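PDB 6DSP: autoinducer 2-binding protein LsrB from Clostridium saccharobutylicum DSM 13864, which binds the quorum-sensing signal autoinducer-2 in its (2R,4S)-2-methyl-2,3,3,4-tetrahydroxytetrahydrofuran form, as a receptor of the bacterial solute-binding protein 2 family. Local coordinates for residues Y156-Y160 with W171-E176. Sequence-based numbering, arbitrary orientation.
Sequences YCWHY and WQVEGE. With PAV ((2R,4S)-2-methyl-2,3,3,4-tetrahydroxytetrahydrofuran), chain C.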
loop_
_atom_site.group_PDB
_atom_site.type_symbol
_atom_site.label_atom_id
_atom_site.label_comp_id
_atom_site.label_asym_id
_atom_site.label_seq_id
_atom_site.Cartn_x
_atom_site.Cartn_y
_atom_site.Cartn_z
ATOM N N TYR A 156 19.357 -10.677 -2.575
ATOM C CA TYR A 156 18.235 -9.873 -2.095
ATOM C C TYR A 156 17.084 -10.770 -1.656
ATOM O O TYR A 156 17.053 -11.975 -1.917
ATOM C CB TYR A 156 17.745 -8.901 -3.180
ATOM C CG TYR A 156 16.960 -9.606 -4.250
ATOM C CD1 TYR A 156 17.600 -10.291 -5.302
ATOM C CD2 TYR A 156 15.577 -9.616 -4.216
ATOM C CE1 TYR A 156 16.855 -10.958 -6.249
ATOM C CE2 TYR A 156 14.841 -10.285 -5.170
ATOM C CZ TYR A 156 15.467 -10.960 -6.153
ATOM O OH TYR A 156 14.718 -11.613 -7.094
ATOM N N CYS A 157 16.113 -10.147 -0.993
ATOM C CA CYS A 157 14.818 -10.800 -0.782
ATOM C C CYS A 157 13.782 -9.730 -0.522
ATOM O O CYS A 157 14.099 -8.541 -0.404
ATOM C CB CYS A 157 14.852 -11.813 0.388
ATOM S SG CYS A 157 14.959 -11.122 2.042
ATOM N N TRP A 158 12.526 -10.176 -0.418
ATOM C CA TRP A 158 11.381 -9.327 -0.112
ATOM C C TRP A 158 10.921 -9.587 1.326
ATOM O O TRP A 158 10.942 -10.736 1.800
ATOM C CB TRP A 158 10.203 -9.635 -1.056
ATOM C CG TRP A 158 10.476 -9.372 -2.500
ATOM C CD1 TRP A 158 11.231 -10.134 -3.348
ATOM C CD2 TRP A 158 9.940 -8.305 -3.282
ATOM N NE1 TRP A 158 11.220 -9.572 -4.608
ATOM C CE2 TRP A 158 10.429 -8.455 -4.596
ATOM C CE3 TRP A 158 9.087 -7.236 -3.001
ATOM C CZ2 TRP A 158 10.124 -7.550 -5.616
ATOM C CZ3 TRP A 158 8.773 -6.348 -4.002
ATOM C CH2 TRP A 158 9.272 -6.512 -5.300
ATOM N N HIS A 159 10.550 -8.514 2.023
ATOM C CA HIS A 159 10.017 -8.559 3.400
ATOM C C HIS A 159 8.766 -7.690 3.405
ATOM O O HIS A 159 8.851 -6.470 3.228
ATOM C CB HIS A 159 11.069 -8.025 4.389
ATOM C CG HIS A 159 10.568 -7.888 5.804
ATOM N ND1 HIS A 159 11.321 -7.293 6.798
ATOM C CD2 HIS A 159 9.380 -8.227 6.378
ATOM C CE1 HIS A 159 10.624 -7.276 7.927
ATOM N NE2 HIS A 159 9.445 -7.832 7.698
ATOM N N TYR A 160 7.603 -8.318 3.567
ATOM C CA TYR A 160 6.363 -7.534 3.584
ATOM C C TYR A 160 5.374 -8.183 4.551
ATOM O O TYR A 160 5.768 -8.903 5.472
ATOM C CB TYR A 160 5.878 -7.228 2.162
ATOM C CG TYR A 160 5.626 -8.373 1.212
ATOM C CD1 TYR A 160 6.666 -8.986 0.527
ATOM C CD2 TYR A 160 4.321 -8.786 0.945
ATOM C CE1 TYR A 160 6.403 -9.971 -0.426
ATOM C CE2 TYR A 160 4.072 -9.787 0.016
ATOM C CZ TYR A 160 5.122 -10.366 -0.662
ATOM O OH TYR A 160 4.897 -11.321 -1.614
ATOM N N TRP A 171 2.792 -6.489 -6.351
ATOM C CA TRP A 171 4.065 -5.822 -6.588
ATOM C C TRP A 171 5.224 -6.806 -6.579
ATOM O O TRP A 171 6.150 -6.660 -7.371
ATOM C CB TRP A 171 4.296 -4.715 -5.562
ATOM C CG TRP A 171 3.147 -3.769 -5.407
ATOM C CD1 TRP A 171 2.162 -3.492 -6.291
ATOM C CD2 TRP A 171 2.833 -3.044 -4.212
ATOM N NE1 TRP A 171 1.247 -2.625 -5.734
ATOM C CE2 TRP A 171 1.641 -2.344 -4.451
ATOM C CE3 TRP A 171 3.450 -2.917 -2.957
ATOM C CZ2 TRP A 171 1.061 -1.519 -3.483
ATOM C CZ3 TRP A 171 2.856 -2.119 -1.995
ATOM C CH2 TRP A 171 1.666 -1.434 -2.265
ATOM N N GLN A 172 5.221 -7.768 -5.653
ATOM C CA GLN A 172 6.269 -8.776 -5.606
ATOM C C GLN A 172 6.298 -9.562 -6.903
ATOM O O GLN A 172 7.365 -9.763 -7.480
ATOM C CB GLN A 172 6.059 -9.683 -4.392
ATOM C CG GLN A 172 7.210 -10.592 -4.079
ATOM C CD GLN A 172 7.204 -11.924 -4.777
ATOM O OE1 GLN A 172 6.445 -12.167 -5.677
ATOM N NE2 GLN A 172 8.109 -12.783 -4.355
ATOM N N VAL A 173 5.135 -9.925 -7.417
ATOM C CA VAL A 173 5.106 -10.708 -8.654
ATOM C C VAL A 173 5.714 -9.915 -9.799
ATOM O O VAL A 173 6.528 -10.435 -10.574
ATOM C CB VAL A 173 3.671 -11.165 -8.962
ATOM C CG1 VAL A 173 3.587 -11.700 -10.364
ATOM C CG2 VAL A 173 3.235 -12.214 -7.950
ATOM N N GLU A 174 5.329 -8.647 -9.929
ATOM C CA GLU A 174 5.855 -7.832 -11.020
ATOM C C GLU A 174 7.313 -7.469 -10.796
ATOM O O GLU A 174 8.094 -7.439 -11.764
ATOM C CB GLU A 174 5.012 -6.575 -11.182
ATOM C CG GLU A 174 3.614 -6.867 -11.752
ATOM C CD GLU A 174 3.696 -7.627 -13.064
ATOM O OE1 GLU A 174 4.509 -7.229 -13.912
ATOM O OE2 GLU A 174 2.991 -8.651 -13.206
ATOM N N GLY A 175 7.710 -7.202 -9.551
ATOM C CA GLY A 175 9.104 -6.894 -9.274
ATOM C C GLY A 175 10.011 -8.077 -9.548
ATOM O O GLY A 175 11.104 -7.914 -10.093
ATOM N N GLU A 176 9.557 -9.283 -9.205
ATOM C CA GLU A 176 10.340 -10.478 -9.497
ATOM C C GLU A 176 10.484 -10.693 -10.996
ATOM O O GLU A 176 11.560 -11.072 -11.463
ATOM C CB GLU A 176 9.724 -11.718 -8.847
ATOM C CG GLU A 176 9.961 -11.838 -7.353
ATOM C CD GLU A 176 11.428 -12.139 -7.043
ATOM O OE1 GLU A 176 12.157 -11.196 -6.796
ATOM O OE2 GLU A 176 11.885 -13.307 -7.113
HETATM O O2 PAV C . 3.080 -0.635 1.281
HETATM C C2 PAV C . 1.938 -0.128 2.003
HETATM C C1 PAV C . 2.070 1.371 2.350
HETATM O O5 PAV C . 2.050 -0.803 3.375
HETATM C C5 PAV C . 0.796 -0.838 3.903
HETATM C C4 PAV C . -0.190 -0.406 2.801
HETATM O O4 PAV C . -1.320 -1.273 2.775
HETATM C C3 PAV C . 0.696 -0.474 1.552
HETATM O O3 PAV C . 0.253 0.442 0.588
HETATM O O13 PAV C . 0.717 -1.788 1.042
#
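With CG of W158 turned anti to its own carbonyl carbon (chi1 -62°) and E176 bent at its chi2, the indole N-H and one carboxylate oxygen come together. W158 NE1 donates to E176 OE1 at 2.9 Å; the acceptor lies close to the indole plane but is approached from above the carboxylate plane, and the two planes stand perpendicular. Y156 OH donates a second hydrogen bond to this oxygen, 2.6 Å from Y156 OH to E176 OE1, this time using the syn lone pair, on the side of OE2. Two donors thus grip E176 OE1, while E176 OE2 is bound by N188, so both oxygens are engaged, which would be expected to favour the ionised carboxylate. The rest of the indole lies against the helix. Q172 CG sits over one face, 3.8 Å from the centroid of the five-membered ring of W158 in a CH-pi contact, and the edge of the six-membered ring at CZ2 meets the helix backbone, W158 CZ2 lying 3.9 Å from G175 CA. G175, bare of a side chain, lets the edge of the indole come this close. Strand 155-160 and helix 166-182 are the first two elements of a beta-alpha-beta unit completed by strand 187-195; the helix packs on the four-stranded parallel sheet to which both strands belong in this periplasmic binding protein fold, and the short segments run nearly antiparallel, at 168°. Y160 crosses Q172 at about a right angle, Y160 OH approaching Q172 CB to 3.4 Å. That hydroxyl is hydrogen-bonded to N169, and Q172 NE2 is hydrogen-bonded to N193 on strand 187-195. One residue before Q172, the W171 ring leads away from the strand into the ligand pocket, W171 CH2 lying 3.5 Å from PAV O13, and it meets F250 edge-to-face.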